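PDB 5J72: putative N-acetylmuramoyl-L-alanine amidase,autolysin cwp6 from Peptoclostridium difficile, which probably acts as a zinc-dependent N-acetylmuramoyl-L-alanine amidase that cleaves peptidoglycan and is anchored to the cell wall through CWB2 domains. Local coordinates for residues Val353-Tyr358 with Ser404-Glu409; Ala365-Lys370 with Pro382-Leu387; Gly269-Leu274 with Ala344-Thr349; Leu14-Asn19 with Thr411-Tyr416. All coordinates share one frame; numbering follows the deposited sequence. Where two conformers were deposited one is given.

Contact 1 of 4, residues Val353-Tyr358 with Ser404-Glu409; sequences VIKTFY and STNLSE. With NA (sodium ion), chain E.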
loop_
_atom_site.group_PDB
_atom_site.type_symbol
_atom_site.label_atom_id
_atom_site.label_comp_id
_atom_site.label_asym_id
_atom_site.label_seq_id
_atom_site.Cartn_x
_atom_site.Cartn_y
_atom_site.Cartn_z
ATOM N N VAL A 353 -1.911 -3.217 -6.413
ATOM C CA VAL A 353 -0.503 -3.705 -6.325
ATOM C C VAL A 353 -0.400 -4.703 -5.159
ATOM O O VAL A 353 0.259 -5.724 -5.272
ATOM C CB VAL A 353 0.445 -2.506 -6.065
ATOM C CG1 VAL A 353 1.793 -2.986 -5.474
ATOM C CG2 VAL A 353 0.648 -1.724 -7.377
ATOM N N ILE A 354 -0.992 -4.341 -3.997
ATOM C CA ILE A 354 -0.935 -5.277 -2.863
ATOM C C ILE A 354 -1.611 -6.578 -3.273
ATOM O O ILE A 354 -1.063 -7.656 -3.057
ATOM C CB ILE A 354 -1.592 -4.594 -1.634
ATOM C CG1 ILE A 354 -0.602 -3.573 -1.109
ATOM C CG2 ILE A 354 -1.883 -5.578 -0.446
ATOM C CD1 ILE A 354 -1.194 -2.519 -0.113
ATOM N N LYS A 355 -2.795 -6.502 -3.911
ATOM C CA LYS A 355 -3.443 -7.753 -4.297
ATOM C C LYS A 355 -2.628 -8.568 -5.273
ATOM O O LYS A 355 -2.549 -9.798 -5.146
ATOM C CB LYS A 355 -4.850 -7.390 -4.894
ATOM C CG LYS A 355 -5.532 -8.544 -5.603
ATOM C CD LYS A 355 -6.665 -7.961 -6.548
ATOM C CE LYS A 355 -6.036 -7.301 -7.761
ATOM N NZ LYS A 355 -7.048 -6.703 -8.683
ATOM N N THR A 356 -1.985 -7.919 -6.231
ATOM C CA THR A 356 -1.245 -8.660 -7.244
ATOM C C THR A 356 0.131 -9.129 -6.835
ATOM O O THR A 356 0.499 -10.278 -7.126
ATOM C CB THR A 356 -1.051 -7.697 -8.419
ATOM O OG1 THR A 356 -2.353 -7.320 -8.896
ATOM C CG2 THR A 356 -0.214 -8.299 -9.586
ATOM N N PHE A 357 0.893 -8.266 -6.187
ATOM C CA PHE A 357 2.312 -8.579 -5.845
ATOM C C PHE A 357 2.533 -9.094 -4.456
ATOM O O PHE A 357 3.666 -9.520 -4.164
ATOM C CB PHE A 357 3.170 -7.291 -6.085
ATOM C CG PHE A 357 3.177 -6.936 -7.571
ATOM C CD1 PHE A 357 2.519 -5.829 -8.033
ATOM C CD2 PHE A 357 3.836 -7.736 -8.497
ATOM C CE1 PHE A 357 2.511 -5.500 -9.386
ATOM C CE2 PHE A 357 3.827 -7.411 -9.862
ATOM C CZ PHE A 357 3.170 -6.299 -10.287
ATOM N N TYR A 358 1.518 -9.078 -3.569
ATOM C CA TYR A 358 1.632 -9.627 -2.215
ATOM C C TYR A 358 0.361 -10.574 -2.062
ATOM O O TYR A 358 -0.514 -10.313 -1.234
ATOM C CB TYR A 358 1.565 -8.503 -1.134
ATOM C CG TYR A 358 2.790 -7.614 -1.222
ATOM C CD1 TYR A 358 3.928 -7.885 -0.460
ATOM C CD2 TYR A 358 2.841 -6.545 -2.124
ATOM C CE1 TYR A 358 5.082 -7.109 -0.592
ATOM C CE2 TYR A 358 3.992 -5.766 -2.262
ATOM C CZ TYR A 358 5.101 -6.047 -1.485
ATOM O OH TYR A 358 6.187 -5.212 -1.568
ATOM N N SER A 404 -10.741 -2.257 1.351
ATOM C CA SER A 404 -11.589 -3.142 2.154
ATOM C C SER A 404 -11.365 -4.579 1.982
ATOM O O SER A 404 -11.280 -5.303 2.975
ATOM C CB SER A 404 -13.074 -2.876 1.860
ATOM O OG SER A 404 -13.343 -1.529 2.151
ATOM N N THR A 405 -11.312 -5.051 0.764
ATOM C CA THR A 405 -11.136 -6.486 0.546
ATOM C C THR A 405 -9.787 -7.056 1.033
ATOM O O THR A 405 -9.738 -8.102 1.682
ATOM C CB THR A 405 -11.281 -6.784 -0.947
ATOM O OG1 THR A 405 -12.454 -6.101 -1.422
ATOM C CG2 THR A 405 -11.417 -8.241 -1.239
ATOM N N ASN A 406 -8.677 -6.398 0.650
ATOM C CA ASN A 406 -7.362 -6.850 1.093
ATOM C C ASN A 406 -7.317 -6.826 2.647
ATOM O O ASN A 406 -6.829 -7.769 3.231
ATOM C CB ASN A 406 -6.288 -5.842 0.594
ATOM C CG ASN A 406 -6.002 -5.974 -0.911
ATOM O OD1 ASN A 406 -6.337 -6.999 -1.530
ATOM N ND2 ASN A 406 -5.405 -4.989 -1.568
ATOM N N LEU A 407 -7.791 -5.728 3.294
ATOM C CA LEU A 407 -7.693 -5.655 4.769
ATOM C C LEU A 407 -8.552 -6.782 5.421
ATOM O O LEU A 407 -8.101 -7.444 6.359
ATOM C CB LEU A 407 -8.091 -4.284 5.279
ATOM C CG LEU A 407 -7.132 -3.183 4.815
ATOM C CD1 LEU A 407 -7.605 -1.882 5.314
ATOM C CD2 LEU A 407 -5.705 -3.452 5.415
ATOM N N SER A 408 -9.752 -7.036 4.877
ATOM C CA SER A 408 -10.568 -8.136 5.368
ATOM C C SER A 408 -9.912 -9.479 5.155
ATOM O O SER A 408 -9.737 -10.235 6.122
ATOM C CB SER A 408 -11.950 -8.151 4.682
ATOM O OG SER A 408 -12.662 -9.267 5.189
ATOM N N GLU A 409 -9.501 -9.808 3.968
ATOM C CA GLU A 409 -8.987 -11.159 3.765
ATOM C C GLU A 409 -7.649 -11.470 4.402
ATOM O O GLU A 409 -7.442 -12.582 4.860
ATOM C CB GLU A 409 -8.836 -11.451 2.290
ATOM C CG GLU A 409 -10.181 -11.327 1.569
ATOM C CD GLU A 409 -10.170 -11.858 0.136
ATOM O OE1 GLU A 409 -9.123 -11.768 -0.564
ATOM O OE2 GLU A 409 -11.240 -12.365 -0.292
HETATM NA NA NA E . -8.009 -9.294 7.779
#
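Across residues 353-358 and 404-409 the touching falls to the carboxamide of Asn-406, which meets Ile-354 and Lys-355. Its ND2 lies 3.7 Å from Ile-354 CG2, and OD1 stands 3.7 Å from Lys-355 CB, so the two ends of the amide rest on aliphatic carbon of successive residues. Asn-406 is short enough to let the helices come close, with 6.7 Å between its CA and that of Lys-355. CG points away from its own carbonyl carbon (chi1 -75°), which sends the amide across the gap. Just outside the segment, Ala-351 O accepts a hydrogen bond from ND2 and fixes which end of the amide faces Ile-354. Lys-355 contributes the root of its chain alone: a bend at chi3 (74°) helps carry NZ off to Asn-352. On helix 404-409, Leu-407 O binds the sodium ion at 2.3 Å and Ser-408 O at 2.6 Å; the carbonyls of Lys-410, Ser-433 and Lys-436 complete the site. Sodium, a hard cation, is well served by these five neutral oxygens. The contact is therefore light van der Waals touching between a polar amide and aliphatic carbon, oriented by one hydrogen bond, while the ion ties helix 404-409 to the chain that follows.

Contact 2 of 4, residues Ala365-Lys370 with Pro382-Leu387; sequences AMLVAK and PLAAKL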
loop_
_atom_site.group_PDB
_atom_site.type_symbol
_atom_site.label_atom_id
_atom_site.label_comp_id
_atom_site.label_asym_id
_atom_site.label_seq_id
_atom_site.Cartn_x
_atom_site.Cartn_y
_atom_site.Cartn_z
ATOM N N ALA A 365 4.128 -8.196 7.596
ATOM C CA ALA A 365 3.902 -6.854 8.131
ATOM C C ALA A 365 3.148 -5.997 7.149
ATOM O O ALA A 365 2.972 -6.415 6.010
ATOM C CB ALA A 365 5.221 -6.171 8.404
ATOM N N MET A 366 2.722 -4.808 7.584
ATOM C CA MET A 366 2.096 -3.857 6.662
ATOM C C MET A 366 2.566 -2.572 7.095
ATOM O O MET A 366 2.444 -2.263 8.265
ATOM C CB MET A 366 0.536 -3.886 6.715
ATOM C CG MET A 366 -0.114 -2.828 5.788
ATOM S SD MET A 366 -0.160 -3.467 4.117
ATOM C CE MET A 366 -1.655 -4.492 4.205
ATOM N N LEU A 367 3.167 -1.779 6.194
ATOM C CA LEU A 367 3.629 -0.452 6.596
ATOM C C LEU A 367 2.598 0.545 6.112
ATOM O O LEU A 367 2.295 0.554 4.919
ATOM C CB LEU A 367 5.039 -0.120 5.963
ATOM C CG LEU A 367 6.260 -0.869 6.626
ATOM C CD1 LEU A 367 6.301 -2.313 6.049
ATOM C CD2 LEU A 367 7.601 -0.168 6.335
ATOM N N VAL A 368 2.132 1.456 6.988
ATOM C CA VAL A 368 1.033 2.347 6.579
ATOM C C VAL A 368 1.457 3.784 6.561
ATOM O O VAL A 368 1.845 4.312 7.591
ATOM C CB VAL A 368 -0.150 2.185 7.592
ATOM C CG1 VAL A 368 -1.302 3.163 7.201
ATOM C CG2 VAL A 368 -0.637 0.743 7.575
ATOM N N ALA A 369 1.402 4.430 5.371
ATOM C CA ALA A 369 1.801 5.802 5.212
ATOM C C ALA A 369 0.601 6.650 4.702
ATOM O O ALA A 369 -0.339 6.132 4.094
ATOM C CB ALA A 369 2.915 5.896 4.148
ATOM N N LYS A 370 0.661 7.944 4.981
ATOM C CA LYS A 370 -0.345 8.883 4.532
ATOM C C LYS A 370 -0.256 8.991 3.042
ATOM O O LYS A 370 0.855 9.094 2.532
ATOM C CB LYS A 370 -0.043 10.244 5.164
ATOM C CG LYS A 370 -0.306 10.244 6.678
ATOM C CD LYS A 370 0.070 11.616 7.350
ATOM C CE LYS A 370 1.559 11.872 7.334
ATOM N NZ LYS A 370 1.899 13.284 7.671
ATOM N N PRO A 382 12.859 1.378 1.841
ATOM C CA PRO A 382 13.993 0.451 2.152
ATOM C C PRO A 382 13.650 -0.539 3.300
ATOM O O PRO A 382 14.085 -1.663 3.334
ATOM C CB PRO A 382 15.154 1.444 2.476
ATOM C CG PRO A 382 14.820 2.621 1.646
ATOM C CD PRO A 382 13.311 2.784 1.848
ATOM N N LEU A 383 12.880 -0.024 4.253
ATOM C CA LEU A 383 12.482 -0.877 5.402
ATOM C C LEU A 383 11.432 -1.856 4.998
ATOM O O LEU A 383 11.514 -3.051 5.334
ATOM C CB LEU A 383 11.965 0.037 6.566
ATOM C CG LEU A 383 11.477 -0.828 7.803
ATOM C CD1 LEU A 383 12.664 -1.573 8.445
ATOM C CD2 LEU A 383 10.848 0.151 8.852
ATOM N N ALA A 384 10.431 -1.398 4.198
ATOM C CA ALA A 384 9.409 -2.329 3.692
ATOM C C ALA A 384 10.122 -3.441 2.856
ATOM O O ALA A 384 9.834 -4.635 2.925
ATOM C CB ALA A 384 8.430 -1.526 2.783
ATOM N N ALA A 385 11.113 -3.022 2.042
ATOM C CA ALA A 385 11.814 -4.031 1.222
ATOM C C ALA A 385 12.595 -5.054 2.136
ATOM O O ALA A 385 12.571 -6.238 1.878
ATOM C CB ALA A 385 12.836 -3.324 0.355
ATOM N N LYS A 386 13.276 -4.559 3.149
ATOM C CA LYS A 386 14.040 -5.419 4.112
ATOM C C LYS A 386 13.047 -6.434 4.799
ATOM O O LYS A 386 13.321 -7.620 4.920
ATOM C CB LYS A 386 14.649 -4.489 5.198
ATOM C CG LYS A 386 15.488 -5.290 6.255
ATOM C CD LYS A 386 16.119 -4.279 7.254
ATOM C CE LYS A 386 16.793 -5.039 8.415
ATOM N NZ LYS A 386 18.038 -5.765 7.994
ATOM N N LEU A 387 11.908 -5.938 5.214
ATOM C CA LEU A 387 10.874 -6.773 5.874
ATOM C C LEU A 387 10.072 -7.634 4.890
ATOM O O LEU A 387 9.288 -8.499 5.329
ATOM C CB LEU A 387 9.876 -5.842 6.612
ATOM C CG LEU A 387 10.511 -4.965 7.689
ATOM C CD1 LEU A 387 9.434 -4.004 8.287
ATOM C CD2 LEU A 387 11.154 -5.940 8.796
#
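Where Leu-367 meets Ala-384 and its neighbours, the flat group concerned is a backbone peptide rather than a ring. Leu-367 CD2 lies over one face of the peptide joining Leu-383 to Ala-384, 3.8 Å from Ala-384 N. The same methyl reaches Ala-384 CB at 3.9 Å, and the other branch, CD1, is 4.0 Å from Ala-384 CB, so the leucine fork straddles the alanine. Alanine suits the place because a small side chain lets both methyls approach the helix backbone. Two leucines extend the apolar surface along the helix: Leu-383 CD2 is 4.1 Å from Leu-367 CD2, and Leu-387 CD1 is 4.2 Å from Leu-367 CD1. A chi1 of -75° sets Leu-367 CG beside the backbone N and carries the fork out from the strand to this surface. All four residues are buried, and the attraction is van der Waals and hydrophobic. The segment axes pass 9.5 Å apart at 170°, nearly antiparallel, as expected of the first strand and the helix in a beta-alpha-beta unit. That unit runs through strand 362-370, helix 375-387 and strand 391-394, in the open alpha/beta fold of a CWB2 domain. Ile-391, on the third element, touches both Leu-367 and Ala-384. On the other flank of strand 362-370, strand 411-418 supplies Tyr-416, whose ring packs against Leu-367 and Leu-387, while helix 174-180 meets Pro-382 and Ala-385 of the same helix.

Contact 3 of 4, residues Gly269-Leu274 with Ala344-Thr349; sequences GEYDAL and ADRHET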
loop_
_atom_site.group_PDB
_atom_site.type_symbol
_atom_site.label_atom_id
_atom_site.label_comp_id
_atom_site.label_asym_id
_atom_site.label_seq_id
_atom_site.Cartn_x
_atom_site.Cartn_y
_atom_site.Cartn_z
ATOM N N GLY A 269 3.081 9.549 -13.399
ATOM C CA GLY A 269 2.782 8.397 -12.559
ATOM C C GLY A 269 3.642 8.320 -11.327
ATOM O O GLY A 269 4.199 7.268 -11.000
ATOM N N GLU A 270 3.767 9.452 -10.644
ATOM C CA GLU A 270 4.566 9.497 -9.428
ATOM C C GLU A 270 3.999 8.508 -8.393
ATOM O O GLU A 270 4.770 7.794 -7.746
ATOM C CB GLU A 270 4.558 10.922 -8.852
ATOM C CG GLU A 270 5.406 11.873 -9.694
ATOM C CD GLU A 270 5.402 13.335 -9.152
ATOM O OE1 GLU A 270 6.066 14.195 -9.782
ATOM O OE2 GLU A 270 4.768 13.605 -8.101
ATOM N N TYR A 271 2.639 8.491 -8.213
ATOM C CA TYR A 271 2.054 7.561 -7.246
ATOM C C TYR A 271 2.088 6.151 -7.794
ATOM O O TYR A 271 2.078 5.217 -7.013
ATOM C CB TYR A 271 0.623 7.959 -6.873
ATOM C CG TYR A 271 0.675 8.968 -5.752
ATOM C CD1 TYR A 271 0.702 10.337 -6.019
ATOM C CD2 TYR A 271 0.716 8.560 -4.427
ATOM C CE1 TYR A 271 0.755 11.266 -4.996
ATOM C CE2 TYR A 271 0.787 9.493 -3.389
ATOM C CZ TYR A 271 0.798 10.842 -3.681
ATOM O OH TYR A 271 0.852 11.783 -2.679
ATOM N N ASP A 272 2.150 5.957 -9.102
ATOM C CA ASP A 272 2.306 4.594 -9.623
ATOM C C ASP A 272 3.703 4.077 -9.189
ATOM O O ASP A 272 3.870 2.928 -8.733
ATOM C CB ASP A 272 2.224 4.634 -11.164
ATOM C CG ASP A 272 0.817 4.953 -11.619
ATOM O OD1 ASP A 272 -0.150 4.408 -11.015
ATOM O OD2 ASP A 272 0.658 5.770 -12.560
ATOM N N ALA A 273 4.738 4.942 -9.365
ATOM C CA ALA A 273 6.118 4.572 -8.996
ATOM C C ALA A 273 6.153 4.291 -7.440
ATOM O O ALA A 273 6.687 3.280 -6.978
ATOM C CB ALA A 273 7.074 5.710 -9.376
ATOM N N LEU A 274 5.591 5.177 -6.667
ATOM C CA LEU A 274 5.558 4.991 -5.218
ATOM C C LEU A 274 4.838 3.711 -4.841
ATOM O O LEU A 274 5.332 2.940 -4.012
ATOM C CB LEU A 274 4.696 6.199 -4.635
ATOM C CG LEU A 274 4.578 6.289 -3.103
ATOM C CD1 LEU A 274 4.104 7.682 -2.708
ATOM C CD2 LEU A 274 3.595 5.328 -2.528
ATOM N N ALA A 344 -8.298 3.422 -10.495
ATOM C CA ALA A 344 -8.973 4.702 -10.745
ATOM C C ALA A 344 -8.208 5.843 -10.102
ATOM O O ALA A 344 -8.259 6.971 -10.567
ATOM C CB ALA A 344 -10.382 4.636 -10.149
ATOM N N ASP A 345 -7.497 5.556 -8.987
ATOM C CA ASP A 345 -6.727 6.574 -8.347
ATOM C C ASP A 345 -5.546 5.947 -7.511
ATOM O O ASP A 345 -5.359 4.735 -7.601
ATOM C CB ASP A 345 -7.585 7.420 -7.410
ATOM C CG ASP A 345 -8.288 6.676 -6.264
ATOM O OD1 ASP A 345 -7.760 5.655 -5.791
ATOM O OD2 ASP A 345 -9.371 7.123 -5.844
ATOM N N ARG A 346 -4.799 6.763 -6.758
ATOM C CA ARG A 346 -3.604 6.259 -6.027
ATOM C C ARG A 346 -3.990 5.156 -5.018
ATOM O O ARG A 346 -3.174 4.256 -4.788
ATOM C CB ARG A 346 -2.867 7.448 -5.327
ATOM C CG ARG A 346 -3.681 8.020 -4.167
ATOM C CD ARG A 346 -3.017 9.266 -3.586
ATOM N NE ARG A 346 -3.054 10.346 -4.549
ATOM C CZ ARG A 346 -2.699 11.596 -4.285
ATOM N NH1 ARG A 346 -2.283 11.933 -3.071
ATOM N NH2 ARG A 346 -2.746 12.516 -5.234
ATOM N N HIS A 347 -5.240 5.187 -4.442
ATOM C CA HIS A 347 -5.612 4.192 -3.449
ATOM C C HIS A 347 -6.008 2.930 -4.082
ATOM O O HIS A 347 -5.603 1.870 -3.609
ATOM C CB HIS A 347 -6.720 4.723 -2.534
ATOM C CG HIS A 347 -6.347 6.023 -1.906
ATOM N ND1 HIS A 347 -7.037 7.187 -2.171
ATOM C CD2 HIS A 347 -5.370 6.345 -1.019
ATOM C CE1 HIS A 347 -6.484 8.169 -1.473
ATOM N NE2 HIS A 347 -5.473 7.691 -0.769
ATOM N N GLU A 348 -6.817 2.992 -5.196
ATOM C CA GLU A 348 -7.132 1.739 -5.890
ATOM C C GLU A 348 -5.889 1.159 -6.468
ATOM O O GLU A 348 -5.736 -0.072 -6.462
ATOM C CB GLU A 348 -8.206 1.909 -7.043
ATOM C CG GLU A 348 -8.702 0.489 -7.414
ATOM C CD GLU A 348 -9.854 0.536 -8.423
ATOM O OE1 GLU A 348 -9.961 1.537 -9.116
ATOM O OE2 GLU A 348 -10.610 -0.441 -8.494
ATOM N N THR A 349 -4.970 1.989 -6.965
ATOM C CA THR A 349 -3.754 1.361 -7.540
ATOM C C THR A 349 -2.895 0.684 -6.377
ATOM O O THR A 349 -2.366 -0.386 -6.545
ATOM C CB THR A 349 -2.911 2.445 -8.195
ATOM O OG1 THR A 349 -3.717 3.083 -9.235
ATOM C CG2 THR A 349 -1.655 1.851 -8.806
HETATM O O HOH W 1 -2.758 3.640 -11.689
#
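Stacking dominates where Tyr-271 and Arg-346 meet. The guanidinium lies flat on one face of the phenol ring, centres 3.9 Å apart and planes 17° from parallel, giving a cation-pi interaction. Arg-346 CD adds a CH-pi contact, 4.0 Å from the ring centroid. CG of Arg-346 sits between its backbone N and carbonyl carbon (chi1 69°), and a second bend at chi3 folds the chain over the ring. Although NH1 comes close to Tyr-271 OH, they do not hydrogen-bond; NH1 instead donates to Ser-371 O, which also takes a weak bond from the phenol. Polar bridging is left to one water, which donates to Asp-272 OD1 at 2.8 Å and to Thr-349 OG1 at 2.7 Å. Beside it, Asp-272 OD1 and Thr-349 CG2 are in van der Waals contact. Thr-349 OG1 donates a hydrogen bond to Asp-345 O, 2.8 Å away. Capping interactions hold the start of helix 346-357: Asp-345 is its N-cap, OD1 accepting an almost straight bond from Glu-348 N (168°), while OD2 pairs with Lys-623. The arginine thus spends its flat face on the ring and an N-H at its rim on a carbonyl, uniting residues of two CWB2 ranges by complementary uses of one cation.

Contact 4 of 4, residues Leu14-Asn19 with Thr411-Tyr416; sequences LGSKSN and TAETVY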
loop_
_atom_site.group_PDB
_atom_site.type_symbol
_atom_site.label_atom_id
_atom_site.label_comp_id
_atom_site.label_asym_id
_atom_site.label_seq_id
_atom_site.Cartn_x
_atom_site.Cartn_y
_atom_site.Cartn_z
ATOM N N LEU A 14 4.543 -13.958 18.224
ATOM C CA LEU A 14 4.717 -15.420 18.301
ATOM C C LEU A 14 4.474 -16.027 16.937
ATOM O O LEU A 14 3.418 -15.726 16.301
ATOM C CB LEU A 14 3.688 -15.934 19.374
ATOM C CG LEU A 14 3.803 -17.449 19.639
ATOM C CD1 LEU A 14 5.145 -17.811 20.368
ATOM C CD2 LEU A 14 2.618 -17.855 20.575
ATOM N N GLY A 15 5.419 -16.836 16.450
ATOM C CA GLY A 15 5.303 -17.466 15.150
ATOM C C GLY A 15 6.041 -16.699 14.045
ATOM O O GLY A 15 6.123 -17.189 12.926
ATOM N N SER A 16 6.560 -15.495 14.316
ATOM C CA SER A 16 7.290 -14.787 13.214
ATOM C C SER A 16 8.534 -15.524 12.809
ATOM O O SER A 16 9.130 -16.305 13.572
ATOM C CB SER A 16 7.762 -13.395 13.651
ATOM O OG SER A 16 6.682 -12.522 13.927
ATOM N N LYS A 17 8.999 -15.218 11.583
ATOM C CA LYS A 17 10.266 -15.760 11.069
ATOM C C LYS A 17 11.115 -14.546 10.717
ATOM O O LYS A 17 10.562 -13.549 10.262
ATOM C CB LYS A 17 10.064 -16.634 9.826
ATOM C CG LYS A 17 9.326 -17.915 10.203
ATOM C CD LYS A 17 8.846 -18.601 8.969
ATOM C CE LYS A 17 8.033 -19.847 9.286
ATOM N NZ LYS A 17 8.685 -20.720 10.316
ATOM N N SER A 18 12.396 -14.598 10.980
ATOM C CA SER A 18 13.251 -13.471 10.653
ATOM C C SER A 18 14.556 -14.000 10.045
ATOM O O SER A 18 15.248 -14.829 10.662
ATOM C CB SER A 18 13.548 -12.645 11.915
ATOM O OG SER A 18 14.482 -11.605 11.629
ATOM N N ASN A 19 14.926 -13.524 8.838
ATOM C CA ASN A 19 16.179 -14.005 8.297
ATOM C C ASN A 19 17.362 -13.404 9.056
ATOM O O ASN A 19 17.355 -12.208 9.370
ATOM C CB ASN A 19 16.328 -13.620 6.784
ATOM C CG ASN A 19 15.261 -14.235 5.939
ATOM O OD1 ASN A 19 14.827 -15.354 6.235
ATOM N ND2 ASN A 19 14.809 -13.583 4.874
ATOM N N THR A 411 -4.006 -11.057 6.891
ATOM C CA THR A 411 -3.585 -10.655 8.234
ATOM C C THR A 411 -2.128 -10.184 8.053
ATOM O O THR A 411 -1.511 -10.532 7.045
ATOM C CB THR A 411 -3.610 -11.853 9.248
ATOM O OG1 THR A 411 -2.745 -12.901 8.765
ATOM C CG2 THR A 411 -5.006 -12.410 9.426
ATOM N N ALA A 412 -1.632 -9.385 8.959
ATOM C CA ALA A 412 -0.229 -8.942 8.952
ATOM C C ALA A 412 0.210 -9.132 10.416
ATOM O O ALA A 412 -0.539 -8.756 11.328
ATOM C CB ALA A 412 -0.122 -7.471 8.600
ATOM N N GLU A 413 1.439 -9.652 10.649
ATOM C CA GLU A 413 1.897 -9.826 12.057
ATOM C C GLU A 413 2.107 -8.530 12.750
ATOM O O GLU A 413 1.715 -8.387 13.898
ATOM C CB GLU A 413 3.202 -10.620 12.059
ATOM C CG GLU A 413 2.952 -11.981 11.468
ATOM C CD GLU A 413 4.241 -12.772 11.226
ATOM O OE1 GLU A 413 5.331 -12.219 11.382
ATOM O OE2 GLU A 413 4.140 -13.958 10.881
ATOM N N THR A 414 2.704 -7.541 12.069
ATOM C CA THR A 414 2.985 -6.248 12.651
ATOM C C THR A 414 2.562 -5.121 11.705
ATOM O O THR A 414 2.800 -5.240 10.487
ATOM C CB THR A 414 4.521 -6.100 12.874
ATOM O OG1 THR A 414 4.966 -7.225 13.660
ATOM C CG2 THR A 414 4.899 -4.797 13.567
ATOM N N VAL A 415 2.032 -4.052 12.252
ATOM C CA VAL A 415 1.633 -2.936 11.436
ATOM C C VAL A 415 2.545 -1.818 11.816
ATOM O O VAL A 415 2.684 -1.485 13.002
ATOM C CB VAL A 415 0.149 -2.543 11.708
ATOM C CG1 VAL A 415 -0.189 -1.219 10.996
ATOM C CG2 VAL A 415 -0.781 -3.648 11.273
ATOM N N TYR A 416 3.234 -1.214 10.834
ATOM C CA TYR A 416 4.063 -0.096 11.154
ATOM C C TYR A 416 3.391 1.162 10.736
ATOM O O TYR A 416 2.996 1.262 9.567
ATOM C CB TYR A 416 5.400 -0.148 10.391
ATOM C CG TYR A 416 6.281 -1.293 10.835
ATOM C CD1 TYR A 416 7.360 -1.077 11.666
ATOM C CD2 TYR A 416 6.050 -2.586 10.384
ATOM C CE1 TYR A 416 8.213 -2.145 12.047
ATOM C CE2 TYR A 416 6.887 -3.641 10.753
ATOM C CZ TYR A 416 7.962 -3.408 11.580
ATOM O OH TYR A 416 8.756 -4.509 11.899
HETATM O O HOH W 2 5.388 -16.493 10.228
HETATM O O HOH W 3 7.166 -13.769 9.903
#
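Ser-16, on the chain leading into strand 16-24, approaches Glu-413, where the backbone turns a corner between two pieces of strand 411-418, with 7.4 Å between their CA atoms. The contact joins the strand-rich N-terminal domain to the alpha/beta fold of a CWB2 domain, and it does so through one carboxylate rather than by strand pairing. Glu-413 has the length for this: extended beyond CG, it spans the gap and brings its two oxygens to the backbone around Gly-15 and Ser-16. Ser-16 OG lies 2.9 Å from Glu-413 OE1, a probable hydrogen bond, although the hydroxyl proton has another acceptor within reach. OG also accepts from Val-13 N, which helps to place the hydroxyl facing the acid. Gly-15 adopts a positive phi of 97°, a backbone shape in which a beta carbon would press on the preceding carbonyl, so glycine suits this position. Val-13 touches the Glu-413 side chain as well. Waters extend the reach of the carboxylate. One lies 2.9 Å from both Gly-15 O and Glu-413 OE2 and can donate to either, though it has more acceptors near it than protons. A second water accepts from Lys-17 N at 2.9 Å and sits 2.8 Å from Glu-413 OE1, the oxygen also facing Ser-16 OG.

Contacts 1 and 3 share helix 346-357, contact 3 at its start and contact 1 near its end, their centres about 15 Å apart. Helix 346-357 runs on into strand 362-370 of contact 2, and helix 404-409 of contact 1 into strand 411-418 of contact 4. Those two strands are parallel neighbours, so contacts 2 and 4, centres about 12 Å apart, touch directly: Val-368 N lies 2.7 Å from Tyr-416 O, a probable hydrogen bond. Contacts 3 and 4 are the farthest apart, about 26 Å between centres. Contact 1 supplies two of the five sodium ligands, and the Glu-413 side chain of contact 4 is about 12 Å from the ion. None includes the zinc ligands His-460, Glu-477 and His-530.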